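Local coordinates for protein mandelate racemase / muconate lactonizing enzyme (Burkholderia pseudomallei, PDB 2POD) that is of unsettled function but belongs to the enolase superfamily, holds a sodium ion in its barrel domain and possibly acts as a lyase, at residues 62-67 and 305-310; 92-97 and 106-111; 229-234 and 261-266. All blocks are in the same frame, centred on the assembly; numbering follows the deposited sequence.

Interaction 1 of 3, residues 62-67 and 305-310; sequences QIDRHA and ARKIAS
Asp64 sets its CG beside the backbone N and anti to the carbonyl carbon (chi1 -81°), which carries the carboxylate over to Arg306 and Lys307. Bends at chi2 and chi3 turn the guanidinium of Arg306 so that its edge meets the carboxylate. Lys307 instead leaves its helix as an extended chain and meets Asp64 from the opposite direction. The result is a three-residue salt-bridge network.

Arg306 uses one edge of its guanidinium. NH1 donates to Asp64 OD1 at 2.8 Å, on the syn side of that oxygen. NH2 adds a weak bond to Asp64 OD2 at 3.4 Å. The acid lies at the guanidinium edge, and the two planes are 14° apart. Lys307 NZ reaches Asp64 OD1 at 3.2 Å, but from well above the carboxylate plane (62° out of it). The two donors come from opposite faces of that plane. Lys307 CE also lies 3.7 Å above the guanidinium plane of Arg306, toward its rim, so the two basic chains pack against each other.

OD1 thus accepts from two cations, which would favour the ionised form of this buried acid. Gln62 is the N-cap of the helix, and Asp64 sits in its first turn, where the helix end would also be expected to favour negative charge. Leu109 of the second subunit packs on both Asp64 and Arg306.

Helix 63-69 belongs to the N-terminal capping domain and helix 301-314 to the barrel, so this is an interdomain bridge. Arg306 also rests on Trp94 of helix 81-101. In the same helix as Arg306, Ile308 packs on Val292 and Leu294 of strand 289-294, the barrel strand that precedes helix 301-314.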
loop_
_atom_site.group_PDB
_atom_site.type_symbol
_atom_site.label_atom_id
_atom_site.label_comp_id
_atom_site.label_asym_id
_atom_site.label_seq_id
_atom_site.Cartn_x
_atom_site.Cartn_y
_atom_site.Cartn_z
ATOM N N GLN B 62 15.421 -19.082 -35.318
ATOM C CA GLN B 62 15.780 -18.287 -34.156
ATOM C C GLN B 62 14.673 -17.308 -33.747
ATOM O O GLN B 62 14.865 -16.097 -33.731
ATOM C CB GLN B 62 17.122 -17.596 -34.384
ATOM C CG GLN B 62 18.256 -18.588 -34.574
ATOM C CD GLN B 62 19.572 -17.944 -34.941
ATOM O OE1 GLN B 62 19.699 -16.722 -34.965
ATOM N NE2 GLN B 62 20.571 -18.774 -35.227
ATOM N N ILE B 63 13.525 -17.869 -33.378
ATOM C CA ILE B 63 12.265 -17.140 -33.288
ATOM C C ILE B 63 12.261 -16.170 -32.098
ATOM O O ILE B 63 11.937 -14.988 -32.258
ATOM C CB ILE B 63 11.059 -18.118 -33.227
ATOM C CG1 ILE B 63 10.951 -18.910 -34.536
ATOM C CG2 ILE B 63 9.770 -17.368 -32.969
ATOM C CD1 ILE B 63 9.772 -19.882 -34.609
ATOM N N ASP B 64 12.651 -16.669 -30.924
ATOM C CA ASP B 64 12.884 -15.834 -29.745
ATOM C C ASP B 64 13.915 -14.726 -29.960
ATOM O O ASP B 64 13.725 -13.601 -29.480
ATOM C CB ASP B 64 13.281 -16.691 -28.535
ATOM C CG ASP B 64 12.083 -17.334 -27.840
ATOM O OD1 ASP B 64 10.934 -16.855 -27.999
ATOM O OD2 ASP B 64 12.295 -18.328 -27.123
ATOM N N ARG B 65 14.994 -15.042 -30.680
ATOM C CA ARG B 65 16.058 -14.069 -30.951
ATOM C C ARG B 65 15.558 -12.924 -31.827
ATOM O O ARG B 65 15.868 -11.760 -31.564
ATOM C CB ARG B 65 17.280 -14.738 -31.587
ATOM C CG ARG B 65 18.471 -13.808 -31.793
ATOM C CD ARG B 65 19.671 -14.551 -32.365
ATOM N NE ARG B 65 20.004 -14.105 -33.718
ATOM C CZ ARG B 65 20.871 -13.136 -34.000
ATOM N NH1 ARG B 65 21.509 -12.494 -33.031
ATOM N NH2 ARG B 65 21.099 -12.801 -35.258
ATOM N N HIS B 66 14.768 -13.257 -32.845
ATOM C CA HIS B 66 14.303 -12.257 -33.811
ATOM C C HIS B 66 13.236 -11.342 -33.256
ATOM O O HIS B 66 13.288 -10.141 -33.496
ATOM C CB HIS B 66 13.848 -12.895 -35.126
ATOM C CG HIS B 66 14.947 -13.596 -35.851
ATOM N ND1 HIS B 66 16.226 -13.085 -35.921
ATOM C CD2 HIS B 66 14.973 -14.775 -36.513
ATOM C CE1 HIS B 66 16.993 -13.923 -36.592
ATOM N NE2 HIS B 66 16.258 -14.955 -36.964
ATOM N N ALA B 67 12.292 -11.916 -32.503
ATOM C CA ALA B 67 11.290 -11.156 -31.747
ATOM C C ALA B 67 11.910 -10.078 -30.865
ATOM O O ALA B 67 11.425 -8.954 -30.831
ATOM C CB ALA B 67 10.418 -12.091 -30.908
ATOM N N ALA B 305 2.492 -14.138 -27.235
ATOM C CA ALA B 305 1.234 -14.764 -26.822
ATOM C C ALA B 305 1.360 -16.133 -26.149
ATOM O O ALA B 305 0.529 -16.463 -25.300
ATOM C CB ALA B 305 0.254 -14.825 -27.994
ATOM N N ARG B 306 2.368 -16.925 -26.539
ATOM C CA ARG B 306 2.837 -18.110 -25.760
ATOM C C ARG B 306 2.935 -17.775 -24.279
ATOM O O ARG B 306 2.436 -18.501 -23.426
ATOM C CB ARG B 306 4.282 -18.459 -26.134
ATOM C CG ARG B 306 4.494 -19.449 -27.198
ATOM C CD ARG B 306 5.779 -19.080 -27.929
ATOM N NE ARG B 306 6.975 -19.684 -27.352
ATOM C CZ ARG B 306 8.211 -19.224 -27.531
ATOM N NH1 ARG B 306 8.432 -18.134 -28.269
ATOM N NH2 ARG B 306 9.235 -19.852 -26.965
ATOM N N LYS B 307 3.621 -16.664 -24.018
ATOM C CA LYS B 307 4.286 -16.392 -22.772
ATOM C C LYS B 307 3.308 -15.630 -21.890
ATOM O O LYS B 307 3.258 -15.847 -20.680
ATOM C CB LYS B 307 5.532 -15.548 -23.042
ATOM C CG LYS B 307 6.622 -16.285 -23.784
ATOM C CD LYS B 307 7.751 -15.346 -24.196
ATOM C CE LYS B 307 8.757 -16.068 -25.086
ATOM N NZ LYS B 307 9.861 -15.164 -25.522
ATOM N N ILE B 308 2.518 -14.762 -22.522
ATOM C CA ILE B 308 1.384 -14.108 -21.884
ATOM C C ILE B 308 0.399 -15.129 -21.311
ATOM O O ILE B 308 -0.027 -14.998 -20.164
ATOM C CB ILE B 308 0.680 -13.110 -22.843
ATOM C CG1 ILE B 308 1.622 -11.959 -23.208
ATOM C CG2 ILE B 308 -0.585 -12.542 -22.204
ATOM C CD1 ILE B 308 1.333 -11.299 -24.577
ATOM N N ALA B 309 0.078 -16.156 -22.096
ATOM C CA ALA B 309 -0.814 -17.232 -21.659
ATOM C C ALA B 309 -0.301 -17.970 -20.422
ATOM O O ALA B 309 -1.065 -18.253 -19.500
ATOM C CB ALA B 309 -1.080 -18.215 -22.804
ATOM N N SER B 310 0.997 -18.262 -20.409
ATOM C CA SER B 310 1.605 -18.997 -19.314
ATOM C C SER B 310 1.798 -18.138 -18.064
ATOM O O SER B 310 1.755 -18.654 -16.952
ATOM C CB SER B 310 2.913 -19.655 -19.762
ATOM O OG SER B 310 3.837 -18.701 -20.248
#

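Interaction 2 of 3, residues 92-97 and 106-111; sequences ALWDIF and YQLLGG
Leu108 reaches between Phe97 and Trp94, and each part of it has its own neighbour. Its CB lies at the edge of the indole, near the ring plane, 3.9 Å from Trp94 CZ3. The first torsion puts CG beside the backbone N (chi1 -60°), and from there the two methyl groups fork against Phe97. CD1 lies over one face of the Phe97 ring, toward its CG-CD2 side, 3.7 Å from Phe97 CD2 and 4.0 Å from Phe97 CB. CD2 goes further. It stands over the middle of the same ring face, 3.8 Å from the Phe97 centroid and only 10° off the normal, a well-centred CH-pi contact. Phe97 CB points toward helix 105-108, and with CG anti to the backbone N the ring extends that way.

Both segments belong to the N-terminal capping domain; here the long helix 81-101 is followed by the short helix 105-108. The short helix closes in a Schellman motif. Gly111 N bonds back to Tyr106 O, and Gly110 N to Gln107 O at 2.9 Å. Gly110 takes a positive phi of 137°, a backbone setting suited to glycine.

Within this turn, Leu109 adds another apolar touch. Its CD2 lies over one face of the Trp94 indole, toward the rim, 4.3 Å from Trp94 CZ3. CZ3 is therefore met by Leu108 at the ring edge and by Leu109 over the face. No hydrogen bond crosses the contact; it is buried apolar packing. Ile63 of helix 63-69 touches both aromatic rings, and Phe97 also packs on Gln107 of the second subunit. Gln107 NE2 is hydrogen-bonded to Leu61 O of that subunit.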
loop_
_atom_site.group_PDB
_atom_site.type_symbol
_atom_site.label_atom_id
_atom_site.label_comp_id
_atom_site.label_asym_id
_atom_site.label_seq_id
_atom_site.Cartn_x
_atom_site.Cartn_y
_atom_site.Cartn_z
ATOM N N ALA B 92 4.633 -16.145 -39.357
ATOM C CA ALA B 92 5.321 -16.754 -40.494
ATOM C C ALA B 92 6.578 -17.535 -40.088
ATOM O O ALA B 92 6.870 -18.578 -40.675
ATOM C CB ALA B 92 5.649 -15.695 -41.537
ATOM N N LEU B 93 7.290 -17.056 -39.064
ATOM C CA LEU B 93 8.427 -17.791 -38.505
ATOM C C LEU B 93 8.027 -19.103 -37.834
ATOM O O LEU B 93 8.747 -20.100 -37.930
ATOM C CB LEU B 93 9.252 -16.917 -37.559
ATOM C CG LEU B 93 10.038 -15.742 -38.154
ATOM C CD1 LEU B 93 10.940 -15.111 -37.093
ATOM C CD2 LEU B 93 10.840 -16.119 -39.426
ATOM N N TRP B 94 6.869 -19.099 -37.176
ATOM C CA TRP B 94 6.283 -20.312 -36.610
ATOM C C TRP B 94 5.771 -21.294 -37.677
ATOM O O TRP B 94 5.823 -22.518 -37.492
ATOM C CB TRP B 94 5.190 -19.963 -35.584
ATOM C CG TRP B 94 5.766 -19.470 -34.271
ATOM C CD1 TRP B 94 5.870 -18.176 -33.859
ATOM C CD2 TRP B 94 6.343 -20.268 -33.224
ATOM N NE1 TRP B 94 6.461 -18.112 -32.621
ATOM C CE2 TRP B 94 6.766 -19.381 -32.208
ATOM C CE3 TRP B 94 6.543 -21.645 -33.046
ATOM C CZ2 TRP B 94 7.382 -19.826 -31.027
ATOM C CZ3 TRP B 94 7.149 -22.089 -31.867
ATOM C CH2 TRP B 94 7.563 -21.179 -30.875
ATOM N N ASP B 95 5.283 -20.751 -38.788
ATOM C CA ASP B 95 4.908 -21.557 -39.940
ATOM C C ASP B 95 6.109 -22.313 -40.527
ATOM O O ASP B 95 6.026 -23.513 -40.778
ATOM C CB ASP B 95 4.234 -20.679 -40.992
ATOM C CG ASP B 95 3.344 -21.467 -41.937
ATOM O OD1 ASP B 95 2.920 -22.595 -41.589
ATOM O OD2 ASP B 95 3.061 -20.944 -43.031
ATOM N N ILE B 96 7.225 -21.604 -40.688
ATOM C CA ILE B 96 8.496 -22.179 -41.133
ATOM C C ILE B 96 9.007 -23.303 -40.225
ATOM O O ILE B 96 9.248 -24.421 -40.697
ATOM C CB ILE B 96 9.586 -21.085 -41.304
ATOM C CG1 ILE B 96 9.238 -20.165 -42.477
ATOM C CG2 ILE B 96 10.960 -21.709 -41.535
ATOM C CD1 ILE B 96 10.094 -18.921 -42.549
ATOM N N PHE B 97 9.158 -22.991 -38.937
ATOM C CA PHE B 97 9.513 -23.944 -37.878
ATOM C C PHE B 97 8.675 -25.229 -37.969
ATOM O O PHE B 97 9.220 -26.330 -37.901
ATOM C CB PHE B 97 9.329 -23.248 -36.513
ATOM C CG PHE B 97 9.964 -23.964 -35.333
ATOM C CD1 PHE B 97 10.873 -25.013 -35.501
ATOM C CD2 PHE B 97 9.652 -23.557 -34.033
ATOM C CE1 PHE B 97 11.436 -25.657 -34.403
ATOM C CE2 PHE B 97 10.213 -24.186 -32.928
ATOM C CZ PHE B 97 11.108 -25.242 -33.114
ATOM N N TYR B 106 0.781 -25.986 -32.638
ATOM C CA TYR B 106 0.382 -26.397 -31.288
ATOM C C TYR B 106 1.358 -27.332 -30.573
ATOM O O TYR B 106 1.462 -27.299 -29.344
ATOM C CB TYR B 106 -1.052 -26.951 -31.240
ATOM C CG TYR B 106 -1.289 -28.305 -31.904
ATOM C CD1 TYR B 106 -0.864 -29.495 -31.304
ATOM C CD2 TYR B 106 -1.991 -28.396 -33.106
ATOM C CE1 TYR B 106 -1.088 -30.726 -31.904
ATOM C CE2 TYR B 106 -2.231 -29.630 -33.708
ATOM C CZ TYR B 106 -1.779 -30.787 -33.098
ATOM O OH TYR B 106 -2.007 -32.005 -33.684
ATOM N N GLN B 107 2.061 -28.153 -31.354
ATOM C CA GLN B 107 3.069 -29.065 -30.839
ATOM C C GLN B 107 4.339 -28.315 -30.469
ATOM O O GLN B 107 4.920 -28.564 -29.413
ATOM C CB GLN B 107 3.382 -30.172 -31.862
ATOM C CG GLN B 107 4.416 -31.185 -31.393
ATOM C CD GLN B 107 4.035 -31.841 -30.088
ATOM O OE1 GLN B 107 2.988 -32.485 -29.986
ATOM N NE2 GLN B 107 4.878 -31.676 -29.074
ATOM N N LEU B 108 4.756 -27.402 -31.347
ATOM C CA LEU B 108 5.964 -26.604 -31.144
ATOM C C LEU B 108 5.832 -25.596 -30.009
ATOM O O LEU B 108 6.839 -25.146 -29.453
ATOM C CB LEU B 108 6.328 -25.854 -32.415
ATOM C CG LEU B 108 6.637 -26.629 -33.692
ATOM C CD1 LEU B 108 6.635 -25.618 -34.809
ATOM C CD2 LEU B 108 7.985 -27.318 -33.607
ATOM N N LEU B 109 4.592 -25.234 -29.690
ATOM C CA LEU B 109 4.274 -24.499 -28.477
ATOM C C LEU B 109 4.387 -25.343 -27.201
ATOM O O LEU B 109 4.506 -24.792 -26.114
ATOM C CB LEU B 109 2.869 -23.882 -28.572
ATOM C CG LEU B 109 2.489 -22.946 -29.722
ATOM C CD1 LEU B 109 1.023 -22.551 -29.627
ATOM C CD2 LEU B 109 3.384 -21.718 -29.787
ATOM N N GLY B 110 4.324 -26.666 -27.330
ATOM C CA GLY B 110 4.439 -27.569 -26.182
ATOM C C GLY B 110 3.444 -28.716 -26.188
ATOM O O GLY B 110 3.354 -29.468 -25.221
ATOM N N GLY B 111 2.695 -28.856 -27.277
ATOM C CA GLY B 111 1.733 -29.951 -27.417
ATOM C C GLY B 111 0.324 -29.499 -27.101
ATOM O O GLY B 111 0.132 -28.502 -26.413
#

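Interaction 3 of 3, residues 229-234 and 261-266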
loop_
_atom_site.group_PDB
_atom_site.type_symbol
_atom_site.label_atom_id
_atom_site.label_comp_id
_atom_site.label_asym_id
_atom_site.label_seq_id
_atom_site.Cartn_x
_atom_site.Cartn_y
_atom_site.Cartn_z
ATOM N N PRO B 229 -20.063 6.503 -16.866
ATOM C CA PRO B 229 -21.071 5.682 -17.559
ATOM C C PRO B 229 -20.764 4.195 -17.661
ATOM O O PRO B 229 -21.696 3.398 -17.623
ATOM C CB PRO B 229 -21.165 6.313 -18.945
ATOM C CG PRO B 229 -19.873 6.993 -19.134
ATOM C CD PRO B 229 -19.388 7.428 -17.800
ATOM N N ALA B 230 -19.486 3.822 -17.766
ATOM C CA ALA B 230 -19.076 2.417 -17.664
ATOM C C ALA B 230 -19.590 1.716 -16.407
ATOM O O ALA B 230 -20.094 0.599 -16.486
ATOM C CB ALA B 230 -17.570 2.274 -17.772
ATOM N N LEU B 231 -19.466 2.383 -15.262
ATOM C CA LEU B 231 -19.941 1.865 -13.979
ATOM C C LEU B 231 -21.464 1.747 -13.961
ATOM O O LEU B 231 -22.024 0.763 -13.475
ATOM C CB LEU B 231 -19.475 2.780 -12.839
ATOM C CG LEU B 231 -17.977 2.882 -12.515
ATOM C CD1 LEU B 231 -17.707 3.910 -11.399
ATOM C CD2 LEU B 231 -17.383 1.523 -12.158
ATOM N N GLN B 232 -22.107 2.770 -14.510
ATOM C CA GLN B 232 -23.555 2.855 -14.661
ATOM C C GLN B 232 -24.113 1.740 -15.541
ATOM O O GLN B 232 -25.163 1.173 -15.232
ATOM C CB GLN B 232 -23.886 4.210 -15.282
ATOM C CG GLN B 232 -25.186 4.819 -14.847
ATOM C CD GLN B 232 -25.622 5.944 -15.768
ATOM O OE1 GLN B 232 -26.794 6.036 -16.135
ATOM N NE2 GLN B 232 -24.680 6.807 -16.147
ATOM N N ILE B 233 -23.404 1.432 -16.630
ATOM C CA ILE B 233 -23.747 0.308 -17.502
ATOM C C ILE B 233 -23.542 -1.045 -16.814
ATOM O O ILE B 233 -24.428 -1.904 -16.857
ATOM C CB ILE B 233 -22.988 0.373 -18.859
ATOM C CG1 ILE B 233 -23.504 1.535 -19.714
ATOM C CG2 ILE B 233 -23.151 -0.919 -19.633
ATOM C CD1 ILE B 233 -22.477 2.084 -20.706
ATOM N N ALA B 234 -22.389 -1.219 -16.166
ATOM C CA ALA B 234 -22.063 -2.452 -15.422
ATOM C C ALA B 234 -23.069 -2.797 -14.323
ATOM O O ALA B 234 -23.408 -3.962 -14.145
ATOM C CB ALA B 234 -20.654 -2.381 -14.840
ATOM N N ALA B 261 -13.612 -2.942 -12.154
ATOM C CA ALA B 261 -13.724 -4.350 -11.755
ATOM C C ALA B 261 -14.506 -4.570 -10.463
ATOM O O ALA B 261 -15.370 -5.452 -10.403
ATOM C CB ALA B 261 -12.364 -4.989 -11.670
ATOM N N GLU B 262 -14.212 -3.744 -9.456
ATOM C CA GLU B 262 -14.917 -3.718 -8.164
ATOM C C GLU B 262 -16.441 -3.656 -8.281
ATOM O O GLU B 262 -17.152 -4.261 -7.479
ATOM C CB GLU B 262 -14.476 -2.493 -7.363
ATOM C CG GLU B 262 -13.291 -2.693 -6.441
ATOM C CD GLU B 262 -12.639 -1.371 -6.049
ATOM O OE1 GLU B 262 -11.491 -1.403 -5.556
ATOM O OE2 GLU B 262 -13.267 -0.299 -6.239
ATOM N N ARG B 263 -16.930 -2.903 -9.264
ATOM C CA ARG B 263 -18.349 -2.611 -9.387
ATOM C C ARG B 263 -19.077 -3.485 -10.412
ATOM O O ARG B 263 -20.286 -3.344 -10.614
ATOM C CB ARG B 263 -18.558 -1.128 -9.671
ATOM C CG ARG B 263 -18.976 -0.342 -8.443
ATOM C CD ARG B 263 -18.412 1.064 -8.452
ATOM N NE ARG B 263 -18.429 1.649 -7.114
ATOM C CZ ARG B 263 -19.367 2.475 -6.654
ATOM N NH1 ARG B 263 -20.392 2.843 -7.419
ATOM N NH2 ARG B 263 -19.276 2.937 -5.419
ATOM N N SER B 264 -18.347 -4.403 -11.038
ATOM C CA SER B 264 -18.890 -5.211 -12.125
ATOM C C SER B 264 -19.019 -6.651 -11.663
ATOM O O SER B 264 -18.031 -7.254 -11.244
ATOM C CB SER B 264 -17.977 -5.113 -13.354
ATOM O OG SER B 264 -18.371 -5.999 -14.387
ATOM N N LEU B 265 -20.239 -7.184 -11.726
ATOM C CA LEU B 265 -20.500 -8.590 -11.419
ATOM C C LEU B 265 -19.795 -9.516 -12.404
ATOM O O LEU B 265 -19.084 -10.433 -11.984
ATOM C CB LEU B 265 -22.003 -8.886 -11.379
ATOM C CG LEU B 265 -22.568 -10.066 -10.563
ATOM C CD1 LEU B 265 -23.366 -11.032 -11.426
ATOM C CD2 LEU B 265 -21.558 -10.816 -9.672
ATOM N N ALA B 266 -19.966 -9.259 -13.699
ATOM C CA ALA B 266 -19.169 -9.938 -14.715
ATOM C C ALA B 266 -17.687 -9.587 -14.614
ATOM O O ALA B 266 -17.337 -8.433 -14.367
ATOM C CB ALA B 266 -19.688 -9.640 -16.097
HETATM O O HOH W 1 -21.979 -6.008 -13.861
#
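Leu231 and Arg263 join two neighbouring outer helices of the enolase-superfamily barrel, a modified TIM barrel. Helix 227-237 follows strand 216-220, and helix 257-263 follows strand 244-246. The contact thus ties together successive beta-alpha units.

Apolar packing comes first. The CD2 methyl of Leu231 sits against the aliphatic part of Arg263, 3.8 Å from Arg263 CB and 3.9 Å from Arg263 CD. The arginine chain is bent at chi2 (146°), which lays CD near the leucine. Further along, Ala234 points its CB at the other segment and meets Ser264 CB at 4.1 Å. The small alanine lets the backbones come close here, with Ala234 CA and Ser264 CA 5.3 Å apart. Tyr260 of helix 257-263 also packs on Ala234.

No direct hydrogen bond links the segments, but one water bridges them. It donates to Ala234 O at 2.5 Å, a length that is doubtful, and accepts from Leu265 N at 3.0 Å. It joins the carbonyl of one helix to the loop beyond the other.

The charged end of Arg263 looks outward to the assembly. Its NH2 bonds to Ser264 O of the third subunit, and Ser264 O in turn accepts from Arg263 NH2 of the fourth subunit.

Ser264 fixes the loop through its hydroxyl. OG bonds to His245 ND1 on the strand that carries the sodium ligand Glu246. It also donates to Ala266 O at 2.6 Å, in the carbonyl plane and on a lone pair.

How the interactions relate
From the N terminus, helix 63-69 comes first and opens interaction 1. Interaction 2 then closes a short loop between helix 81-101 and helix 105-108, inside the capping domain. Interaction 3 closes the next loop, between two outer helices of the barrel. Interaction 1 closes last, when helix 301-314 comes back to helix 63-69, tying the barrel to the capping domain. Interactions 2 and 3 are in series, and both nest within interaction 1. Interactions 1 and 2 touch: Arg306 CG lies 3.6 Å from Leu109 CD2, and both contacts reach the second subunit. Interaction 3 is remote, its centre about 34 Å from that of interaction 1.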